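Local structure of transcriptional regulator, LacI family (Lactobacillus brevis, 3JY6) at residues A[134-137]-A[138-141]; A[106-109]-A[110-114]; A[141-144]-A[145-149]; A[188-191]-A[192-196]. The protein probably acts as a DNA-binding transcription factor of the LacI family, whose periplasmic-binding-protein-like part is the portion modelled here. All blocks are in the same frame, centred on the assembly; numbering follows the deposited sequence.

How the contacts relate
Along the chain the four contacts follow one another, contacts 1 and 3 overlapping at Glu141; each is a local turn at or near a helix start or end rather than a long-range closure, and none nests in another. Contact 2 opens helix 107-119 after strand 102-104. Contact 1 turns the loop behind strand 125-131 into helix 137-147, and contact 3 carries that helix to its end before strand 152-158. Contact 4 follows strand 183-187 and spans helix 190-196. Helices 107-119 and 137-147 pack together, Asn107 OD1 lying 2.6 Å from Arg142 NE. Arg142 NH1 is also 2.9 Å from Leu188 O, so one arginine links these two helices to the loop before helix 190-196.

Contact 1: A[134-137]-A[138-141]; sequences ELSR and TRQE
The guanidinium of Arg139 has Ser136 CB over one face, 3.4 Å from NE, while Leu135 CB approaches its NH1 obliquely; the guanidinium of Arg137 meets Glu134 O at its edge, in plane, through a weak hydrogen bond from NH1. These groups lie at an N-capped helix start, where the loop after strand 125-131 of the periplasmic-binding-protein-like fold turns into helix 137-147. Ser136 is the N-cap. Its OG is anti to its own backbone nitrogen (chi1 175°), which brings it to Thr138, where it accepts a short bond from Thr138 OG1 at 2.9 Å and a weak one from Thr138 N at 3.4 Å. Two donors of one residue thus hold the capping oxygen. On the backbone, Gln140 N bonds Ser136 O at 3.1 Å and Glu141 N bonds Arg137 O at 3.0 Å, the latter donor lying above the carbonyl plane.

The extended Arg139 chain lays CG and CD against Ser136 CB before the charged end goes on to Glu132 O and, in a salt bridge, to Glu160. Arg137 and Gln140 point the same way side by side, guanidinium and amide planes 47° apart. Arg137 NH1 and Gln140 NE2 are both donors and make no bond to each other; the amide instead gives a hydrogen bond to Leu133 O. Thr138 and Glu141 touch Asn107 of helix 107-119. At the foot of the Gln140 side chain, CG rests 3.2 Å from Ser136 O.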
loop_
_atom_site.group_PDB
_atom_site.type_symbol
_atom_site.label_atom_id
_atom_site.label_comp_id
_atom_site.label_asym_id
_atom_site.label_seq_id
_atom_site.Cartn_x
_atom_site.Cartn_y
_atom_site.Cartn_z
ATOM N N GLU A 134 -5.869 -5.183 -23.924
ATOM C CA GLU A 134 -6.608 -4.116 -24.601
ATOM C C GLU A 134 -6.923 -2.953 -23.662
ATOM O O GLU A 134 -6.876 -1.793 -24.063
ATOM C CB GLU A 134 -7.910 -4.647 -25.212
ATOM C CG GLU A 134 -8.713 -3.575 -25.943
ATOM C CD GLU A 134 -9.826 -4.145 -26.813
ATOM O OE1 GLU A 134 -9.554 -4.506 -27.979
ATOM O OE2 GLU A 134 -10.977 -4.235 -26.327
ATOM N N LEU A 135 -7.227 -3.274 -22.409
ATOM C CA LEU A 135 -7.564 -2.274 -21.400
ATOM C C LEU A 135 -6.516 -1.220 -21.060
ATOM O O LEU A 135 -6.838 -0.243 -20.390
ATOM C CB LEU A 135 -7.992 -2.965 -20.101
ATOM C CG LEU A 135 -9.491 -3.226 -19.901
ATOM C CD1 LEU A 135 -10.016 -4.186 -20.960
ATOM C CD2 LEU A 135 -9.722 -3.795 -18.512
ATOM N N SER A 136 -5.275 -1.389 -21.508
ATOM C CA SER A 136 -4.238 -0.406 -21.186
ATOM C C SER A 136 -3.061 -0.366 -22.168
ATOM O O SER A 136 -2.521 -1.405 -22.550
ATOM C CB SER A 136 -3.728 -0.672 -19.764
ATOM O OG SER A 136 -2.638 0.169 -19.435
ATOM N N ARG A 137 -2.663 0.844 -22.556
ATOM C CA ARG A 137 -1.554 1.033 -23.494
ATOM C C ARG A 137 -0.178 0.774 -22.881
ATOM O O ARG A 137 0.766 0.462 -23.601
ATOM C CB ARG A 137 -1.576 2.448 -24.075
ATOM C CG ARG A 137 -2.835 2.772 -24.866
ATOM C CD ARG A 137 -2.912 1.969 -26.159
ATOM N NE ARG A 137 -4.123 2.269 -26.921
ATOM C CZ ARG A 137 -5.281 1.631 -26.779
ATOM N NH1 ARG A 137 -5.400 0.641 -25.900
ATOM N NH2 ARG A 137 -6.325 1.989 -27.516
ATOM N N THR A 138 -0.059 0.923 -21.565
ATOM C CA THR A 138 1.218 0.683 -20.909
ATOM C C THR A 138 1.458 -0.817 -20.844
ATOM O O THR A 138 2.581 -1.281 -21.040
ATOM C CB THR A 138 1.244 1.250 -19.489
ATOM O OG1 THR A 138 0.154 0.701 -18.745
ATOM C CG2 THR A 138 1.156 2.776 -19.520
ATOM N N ARG A 139 0.406 -1.577 -20.560
ATOM C CA ARG A 139 0.537 -3.025 -20.514
ATOM C C ARG A 139 0.936 -3.456 -21.925
ATOM O O ARG A 139 1.920 -4.173 -22.125
ATOM C CB ARG A 139 -0.795 -3.689 -20.135
ATOM C CG ARG A 139 -1.391 -3.202 -18.826
ATOM C CD ARG A 139 -2.794 -3.758 -18.616
ATOM N NE ARG A 139 -3.452 -3.132 -17.472
ATOM C CZ ARG A 139 -4.738 -3.275 -17.164
ATOM N NH1 ARG A 139 -5.535 -4.033 -17.910
ATOM N NH2 ARG A 139 -5.230 -2.649 -16.104
ATOM N N GLN A 140 0.159 -2.998 -22.899
ATOM C CA GLN A 140 0.407 -3.322 -24.291
ATOM C C GLN A 140 1.833 -3.037 -24.723
ATOM O O GLN A 140 2.399 -3.777 -25.521
ATOM C CB GLN A 140 -0.563 -2.557 -25.189
ATOM C CG GLN A 140 -1.949 -3.158 -25.206
ATOM C CD GLN A 140 -2.915 -2.353 -26.037
ATOM O OE1 GLN A 140 -2.635 -2.021 -27.190
ATOM N NE2 GLN A 140 -4.067 -2.038 -25.460
ATOM N N GLU A 141 2.411 -1.960 -24.207
ATOM C CA GLU A 141 3.779 -1.603 -24.555
ATOM C C GLU A 141 4.798 -2.548 -23.923
ATOM O O GLU A 141 5.791 -2.905 -24.545
ATOM C CB GLU A 141 4.075 -0.168 -24.120
ATOM C CG GLU A 141 3.547 0.919 -25.060
ATOM C CD GLU A 141 4.251 0.920 -26.409
ATOM O OE1 GLU A 141 3.686 0.380 -27.383
ATOM O OE2 GLU A 141 5.383 1.454 -26.497
#

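Contact 2: A[106-109]-A[110-114]; sequences DNFE and AAKAA
Ala110 N donates to Asp106 O over 2.8 Å, the shortest hydrogen bond of this helix start and nearly along the C=O axis. Asp106 occupies the N-cap position, yet its carboxylate makes no capping bond: OD2 comes to 3.3 Å from Ala110 N at a poor angle and lies 3.7 Å from Ala110 CB, while OD1 accepts from Ala265 N. With an alanine here, Ala265 N would probably lose that acceptor and the Ala110 methyl the carboxylate beside it. Beyond the cap, the regular i to i+4 bonds continue, with Lys112 N bonding Phe108 O at 3.0 Å and Ala113 N bonding Glu109 O at 2.9 Å.

Glu109 and Lys112 lie side by side and point the same way. The glutamate chain is bent at chi2 (-52°), which brings its carboxylate alongside the extended lysine; OE2 stays 4.1 Å from Lys112 NZ, a distance too long for a salt bridge though the charges probably still attract. Lys112 CD nears the Phe108 ring obliquely at 4.4 Å from CE2. Helix 107-119 packs on helix 137-147 through Asn107, which bonds Arg142, and Phe108, which makes a cation-pi contact with Arg144, while Ala110 touches the loop at Ala265.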
loop_
_atom_site.group_PDB
_atom_site.type_symbol
_atom_site.label_atom_id
_atom_site.label_comp_id
_atom_site.label_asym_id
_atom_site.label_seq_id
_atom_site.Cartn_x
_atom_site.Cartn_y
_atom_site.Cartn_z
ATOM N N ASP A 106 9.748 4.136 -19.712
ATOM C CA ASP A 106 10.089 3.623 -21.042
ATOM C C ASP A 106 9.631 2.164 -21.012
ATOM O O ASP A 106 10.449 1.248 -20.989
ATOM C CB ASP A 106 11.603 3.690 -21.253
ATOM C CG ASP A 106 12.374 2.931 -20.177
ATOM O OD1 ASP A 106 12.093 3.142 -18.974
ATOM O OD2 ASP A 106 13.256 2.123 -20.536
ATOM N N ASN A 107 8.317 1.964 -21.008
ATOM C CA ASN A 107 7.716 0.634 -20.929
ATOM C C ASN A 107 8.176 -0.404 -21.942
ATOM O O ASN A 107 8.440 -1.554 -21.570
ATOM C CB ASN A 107 6.198 0.767 -20.978
ATOM C CG ASN A 107 5.647 1.443 -19.743
ATOM O OD1 ASN A 107 5.627 0.854 -18.663
ATOM N ND2 ASN A 107 5.213 2.690 -19.889
ATOM N N PHE A 108 8.256 -0.000 -23.210
ATOM C CA PHE A 108 8.693 -0.892 -24.286
ATOM C C PHE A 108 10.169 -1.239 -24.113
ATOM O O PHE A 108 10.530 -2.416 -24.043
ATOM C CB PHE A 108 8.481 -0.232 -25.653
ATOM C CG PHE A 108 9.036 -1.028 -26.808
ATOM C CD1 PHE A 108 8.407 -2.192 -27.238
ATOM C CD2 PHE A 108 10.198 -0.610 -27.463
ATOM C CE1 PHE A 108 8.927 -2.936 -28.306
ATOM C CE2 PHE A 108 10.723 -1.342 -28.525
ATOM C CZ PHE A 108 10.085 -2.510 -28.949
ATOM N N GLU A 109 11.013 -0.213 -24.028
ATOM C CA GLU A 109 12.451 -0.408 -23.869
ATOM C C GLU A 109 12.818 -1.183 -22.616
ATOM O O GLU A 109 13.685 -2.056 -22.654
ATOM C CB GLU A 109 13.181 0.941 -23.861
ATOM C CG GLU A 109 13.411 1.519 -25.239
ATOM C CD GLU A 109 14.070 0.521 -26.165
ATOM O OE1 GLU A 109 15.061 -0.112 -25.741
ATOM O OE2 GLU A 109 13.597 0.368 -27.312
ATOM N N ALA A 110 12.171 -0.862 -21.500
ATOM C CA ALA A 110 12.448 -1.550 -20.244
ATOM C C ALA A 110 12.100 -3.035 -20.308
ATOM O O ALA A 110 12.877 -3.880 -19.860
ATOM C CB ALA A 110 11.679 -0.892 -19.107
ATOM N N ALA A 111 10.934 -3.356 -20.860
ATOM C CA ALA A 111 10.505 -4.751 -20.950
ATOM C C ALA A 111 11.446 -5.521 -21.861
ATOM O O ALA A 111 11.929 -6.601 -21.508
ATOM C CB ALA A 111 9.061 -4.844 -21.482
ATOM N N LYS A 112 11.689 -4.939 -23.030
ATOM C CA LYS A 112 12.565 -5.510 -24.049
ATOM C C LYS A 112 13.957 -5.825 -23.501
ATOM O O LYS A 112 14.490 -6.907 -23.733
ATOM C CB LYS A 112 12.691 -4.529 -25.217
ATOM C CG LYS A 112 13.588 -4.984 -26.352
ATOM C CD LYS A 112 14.062 -3.765 -27.141
ATOM C CE LYS A 112 15.089 -4.118 -28.192
ATOM N NZ LYS A 112 15.696 -2.881 -28.780
ATOM N N ALA A 113 14.539 -4.866 -22.785
ATOM C CA ALA A 113 15.868 -5.042 -22.210
ATOM C C ALA A 113 15.861 -6.130 -21.143
ATOM O O ALA A 113 16.800 -6.911 -21.049
ATOM C CB ALA A 113 16.363 -3.729 -21.609
ATOM N N ALA A 114 14.802 -6.173 -20.336
ATOM C CA ALA A 114 14.686 -7.187 -19.296
ATOM C C ALA A 114 14.611 -8.588 -19.924
ATOM O O ALA A 114 15.263 -9.533 -19.456
ATOM C CB ALA A 114 13.454 -6.920 -18.443
#

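Contact 3: A[141-144]-A[145-149]; sequences ERYR and GILAA
The backbone from Glu141 to Leu147 follows the last turns of helix 137-147, with Leu147 N bonding Tyr143 O almost straight (174°) and Ala148 N, just past the end, bonding Arg144 O only weakly. This helix is the connection of a beta-alpha-beta unit between strands 125-131 and 152-158. One turn apart, Tyr143 and Leu147 form a CH-pi contact: Leu147 CG stands 4.1 Å from the ring centroid and 15° off the ring normal, over one face. Both methyls reach the phenol end, CD1 at 3.7 Å from CE2 and CD2 at 3.6 Å from CZ. A first torsion of 176° sets Tyr143 CG opposite the backbone nitrogen and carries the ring along the helix to the leucine one turn on. A serine in place of Tyr143 would probably leave the Leu147 methyls without the ring face they pack on and free that side chain to turn.

Within 141-144, Arg144 doubles back to Glu141 in a salt bridge, the carboxylate at the edge of the guanidinium and in its plane. Arg142, whose NE is taken by Asn107, extends its chain so that NH1 also bonds Leu188 O. Ile146 is buried against Val126 and Val128 of strand 125-131, and its CG1 lies 3.3 Å from Arg142 O.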
loop_
_atom_site.group_PDB
_atom_site.type_symbol
_atom_site.label_atom_id
_atom_site.label_comp_id
_atom_site.label_asym_id
_atom_site.label_seq_id
_atom_site.Cartn_x
_atom_site.Cartn_y
_atom_site.Cartn_z
ATOM N N GLU A 141 2.411 -1.960 -24.207
ATOM C CA GLU A 141 3.779 -1.603 -24.555
ATOM C C GLU A 141 4.798 -2.548 -23.923
ATOM O O GLU A 141 5.791 -2.905 -24.545
ATOM C CB GLU A 141 4.075 -0.168 -24.120
ATOM C CG GLU A 141 3.547 0.919 -25.060
ATOM C CD GLU A 141 4.251 0.920 -26.409
ATOM O OE1 GLU A 141 3.686 0.380 -27.383
ATOM O OE2 GLU A 141 5.383 1.454 -26.497
ATOM N N ARG A 142 4.559 -2.947 -22.683
ATOM C CA ARG A 142 5.475 -3.851 -21.994
ATOM C C ARG A 142 5.414 -5.225 -22.650
ATOM O O ARG A 142 6.408 -5.947 -22.722
ATOM C CB ARG A 142 5.107 -3.931 -20.509
ATOM C CG ARG A 142 5.222 -2.585 -19.783
ATOM C CD ARG A 142 4.697 -2.657 -18.341
ATOM N NE ARG A 142 4.722 -1.341 -17.708
ATOM C CZ ARG A 142 4.321 -1.073 -16.465
ATOM N NH1 ARG A 142 3.839 -2.028 -15.671
ATOM N NH2 ARG A 142 4.419 0.165 -16.006
ATOM N N TYR A 143 4.235 -5.582 -23.138
ATOM C CA TYR A 143 4.053 -6.863 -23.802
ATOM C C TYR A 143 4.736 -6.777 -25.162
ATOM O O TYR A 143 5.356 -7.740 -25.622
ATOM C CB TYR A 143 2.568 -7.162 -23.978
ATOM C CG TYR A 143 2.283 -8.433 -24.755
ATOM C CD1 TYR A 143 2.792 -9.662 -24.341
ATOM C CD2 TYR A 143 1.489 -8.402 -25.897
ATOM C CE1 TYR A 143 2.515 -10.834 -25.050
ATOM C CE2 TYR A 143 1.205 -9.561 -26.614
ATOM C CZ TYR A 143 1.722 -10.774 -26.188
ATOM O OH TYR A 143 1.463 -11.912 -26.914
ATOM N N ARG A 144 4.630 -5.601 -25.779
ATOM C CA ARG A 144 5.223 -5.335 -27.082
ATOM C C ARG A 144 6.744 -5.406 -26.969
ATOM O O ARG A 144 7.432 -5.809 -27.905
ATOM C CB ARG A 144 4.788 -3.948 -27.568
ATOM C CG ARG A 144 5.306 -3.555 -28.940
ATOM C CD ARG A 144 5.065 -2.075 -29.205
ATOM N NE ARG A 144 6.198 -1.501 -29.918
ATOM C CZ ARG A 144 6.757 -0.336 -29.614
ATOM N NH1 ARG A 144 6.282 0.387 -28.609
ATOM N NH2 ARG A 144 7.804 0.095 -30.305
ATOM N N GLY A 145 7.262 -5.016 -25.809
ATOM C CA GLY A 145 8.694 -5.055 -25.589
ATOM C C GLY A 145 9.201 -6.480 -25.429
ATOM O O GLY A 145 10.294 -6.810 -25.883
ATOM N N ILE A 146 8.406 -7.328 -24.781
ATOM C CA ILE A 146 8.795 -8.720 -24.571
ATOM C C ILE A 146 8.884 -9.475 -25.904
ATOM O O ILE A 146 9.927 -10.062 -26.219
ATOM C CB ILE A 146 7.815 -9.435 -23.606
ATOM C CG1 ILE A 146 7.957 -8.838 -22.200
ATOM C CG2 ILE A 146 8.099 -10.935 -23.575
ATOM C CD1 ILE A 146 6.938 -9.345 -21.195
ATOM N N LEU A 147 7.810 -9.443 -26.692
ATOM C CA LEU A 147 7.794 -10.119 -27.994
ATOM C C LEU A 147 8.962 -9.663 -28.858
ATOM O O LEU A 147 9.486 -10.440 -29.655
ATOM C CB LEU A 147 6.500 -9.831 -28.769
ATOM C CG LEU A 147 5.137 -10.012 -28.097
ATOM C CD1 LEU A 147 4.052 -9.533 -29.052
ATOM C CD2 LEU A 147 4.920 -11.463 -27.699
ATOM N N ALA A 148 9.365 -8.407 -28.708
ATOM C CA ALA A 148 10.460 -7.878 -29.504
ATOM C C ALA A 148 11.810 -8.442 -29.069
ATOM O O ALA A 148 12.841 -8.115 -29.660
ATOM C CB ALA A 148 10.471 -6.371 -29.416
ATOM N N ALA A 149 11.806 -9.299 -28.049
ATOM C CA ALA A 149 13.056 -9.877 -27.559
ATOM C C ALA A 149 13.030 -11.388 -27.322
ATOM O O ALA A 149 14.075 -11.982 -27.062
ATOM C CB ALA A 149 13.481 -9.175 -26.273
#

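Contact 4: A[188-191]-A[192-196]; sequences LKER and WLLEF
Arg191 runs alongside the neighbouring Trp192, from CG to guanidinium over the indole. CB is 3.2 Å from Trp192 N; CG then sits over the five-membered ring, 4.0 Å from its centroid, as a CH-pi contact. CG is placed between the backbone nitrogen and the carbonyl carbon (chi1 56°), which starts the chain out over the indole. CD comes to 4.2 Å from CZ2, and the bend at chi3 brings NE to 3.6 Å from CH2. At the tip the guanidinium lies flat on the six-membered ring, planes 27° apart, with CZ 4.4 Å from the ring centroid: an off-centre cation-pi stack. NH1 goes on to a salt bridge with Glu160, whose OE1 it shares with Lys189 NZ.

The indole is held in turn by NE1 to Ser131 OG and edge-to-face by Tyr163, with Lys189 CB oblique to it, 3.9 Å from CD1. One turn along, Glu190 CG packs 3.7 Å from Leu194 CD1, while the Glu190 carboxylate bonds Thr219 N. Leu194 N bonds Glu190 O at 3.0 Å. The arrangement is a short helix, N-cap Lys189, following strand 183-187, in the strand-then-helix order of a parallel alpha/beta domain of the periplasmic-binding-protein type.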
loop_
_atom_site.group_PDB
_atom_site.type_symbol
_atom_site.label_atom_id
_atom_site.label_comp_id
_atom_site.label_asym_id
_atom_site.label_seq_id
_atom_site.Cartn_x
_atom_site.Cartn_y
_atom_site.Cartn_z
ATOM N N LEU A 188 3.478 -8.351 -15.605
ATOM C CA LEU A 188 3.422 -6.986 -16.107
ATOM C C LEU A 188 2.927 -6.005 -15.054
ATOM O O LEU A 188 3.044 -4.795 -15.223
ATOM C CB LEU A 188 2.532 -6.922 -17.346
ATOM C CG LEU A 188 3.260 -6.927 -18.694
ATOM C CD1 LEU A 188 4.396 -7.941 -18.699
ATOM C CD2 LEU A 188 2.250 -7.204 -19.786
ATOM N N LYS A 189 2.399 -6.529 -13.954
ATOM C CA LYS A 189 1.893 -5.685 -12.880
ATOM C C LYS A 189 2.297 -6.267 -11.538
ATOM O O LYS A 189 2.300 -7.482 -11.347
ATOM C CB LYS A 189 0.363 -5.565 -12.969
ATOM C CG LYS A 189 -0.231 -4.504 -12.049
ATOM C CD LYS A 189 -1.751 -4.398 -12.180
ATOM C CE LYS A 189 -2.310 -3.292 -11.269
ATOM N NZ LYS A 189 -3.797 -3.134 -11.373
ATOM N N GLU A 190 2.623 -5.390 -10.600
ATOM C CA GLU A 190 3.058 -5.807 -9.278
ATOM C C GLU A 190 2.131 -6.792 -8.542
ATOM O O GLU A 190 2.601 -7.796 -7.993
ATOM C CB GLU A 190 3.314 -4.556 -8.422
ATOM C CG GLU A 190 3.862 -4.838 -7.034
ATOM C CD GLU A 190 4.809 -3.752 -6.529
ATOM O OE1 GLU A 190 4.475 -2.546 -6.599
ATOM O OE2 GLU A 190 5.901 -4.110 -6.052
ATOM N N ARG A 191 0.828 -6.526 -8.536
ATOM C CA ARG A 191 -0.114 -7.394 -7.827
ATOM C C ARG A 191 -0.046 -8.861 -8.222
ATOM O O ARG A 191 -0.126 -9.742 -7.369
ATOM C CB ARG A 191 -1.547 -6.887 -8.007
ATOM C CG ARG A 191 -1.984 -6.750 -9.452
ATOM C CD ARG A 191 -3.384 -6.143 -9.522
ATOM N NE ARG A 191 -4.366 -7.013 -8.880
ATOM C CZ ARG A 191 -5.660 -6.729 -8.765
ATOM N NH1 ARG A 191 -6.134 -5.587 -9.252
ATOM N NH2 ARG A 191 -6.478 -7.583 -8.163
ATOM N N TRP A 192 0.092 -9.123 -9.516
ATOM C CA TRP A 192 0.166 -10.493 -10.004
ATOM C C TRP A 192 1.431 -11.185 -9.512
ATOM O O TRP A 192 1.403 -12.367 -9.171
ATOM C CB TRP A 192 0.104 -10.492 -11.530
ATOM C CG TRP A 192 -1.176 -9.883 -12.071
ATOM C CD1 TRP A 192 -1.302 -9.084 -13.169
ATOM C CD2 TRP A 192 -2.493 -10.012 -11.519
ATOM N NE1 TRP A 192 -2.620 -8.700 -13.336
ATOM C CE2 TRP A 192 -3.369 -9.261 -12.339
ATOM C CE3 TRP A 192 -3.024 -10.697 -10.415
ATOM C CZ2 TRP A 192 -4.747 -9.161 -12.081
ATOM C CZ3 TRP A 192 -4.399 -10.598 -10.158
ATOM C CH2 TRP A 192 -5.240 -9.837 -10.993
ATOM N N LEU A 193 2.537 -10.448 -9.455
ATOM C CA LEU A 193 3.788 -11.023 -8.981
ATOM C C LEU A 193 3.634 -11.348 -7.496
ATOM O O LEU A 193 4.061 -12.406 -7.033
ATOM C CB LEU A 193 4.944 -10.034 -9.223
ATOM C CG LEU A 193 6.391 -10.499 -9.033
ATOM C CD1 LEU A 193 7.308 -9.678 -9.919
ATOM C CD2 LEU A 193 6.799 -10.370 -7.566
ATOM N N LEU A 194 2.978 -10.452 -6.763
ATOM C CA LEU A 194 2.790 -10.624 -5.325
ATOM C C LEU A 194 1.793 -11.713 -4.974
ATOM O O LEU A 194 1.944 -12.382 -3.968
ATOM C CB LEU A 194 2.323 -9.309 -4.674
ATOM C CG LEU A 194 3.194 -8.059 -4.824
ATOM C CD1 LEU A 194 2.446 -6.855 -4.290
ATOM C CD2 LEU A 194 4.506 -8.246 -4.082
ATOM N N GLU A 195 0.781 -11.895 -5.810
ATOM C CA GLU A 195 -0.236 -12.892 -5.531
ATOM C C GLU A 195 0.102 -14.322 -5.946
ATOM O O GLU A 195 -0.174 -15.262 -5.194
ATOM C CB GLU A 195 -1.563 -12.484 -6.188
ATOM C CG GLU A 195 -2.754 -13.317 -5.730
ATOM C CD GLU A 195 -4.047 -12.921 -6.405
ATOM O OE1 GLU A 195 -4.219 -11.723 -6.718
ATOM O OE2 GLU A 195 -4.900 -13.810 -6.610
ATOM N N PHE A 196 0.718 -14.488 -7.115
ATOM C CA PHE A 196 1.006 -15.826 -7.635
ATOM C C PHE A 196 2.419 -16.393 -7.606
ATOM O O PHE A 196 2.581 -17.601 -7.756
ATOM C CB PHE A 196 0.471 -15.919 -9.071
ATOM C CG PHE A 196 -1.012 -15.674 -9.179
ATOM C CD1 PHE A 196 -1.923 -16.678 -8.859
ATOM C CD2 PHE A 196 -1.501 -14.430 -9.573
ATOM C CE1 PHE A 196 -3.303 -16.450 -8.926
ATOM C CE2 PHE A 196 -2.887 -14.190 -9.644
ATOM C CZ PHE A 196 -3.786 -15.204 -9.319
#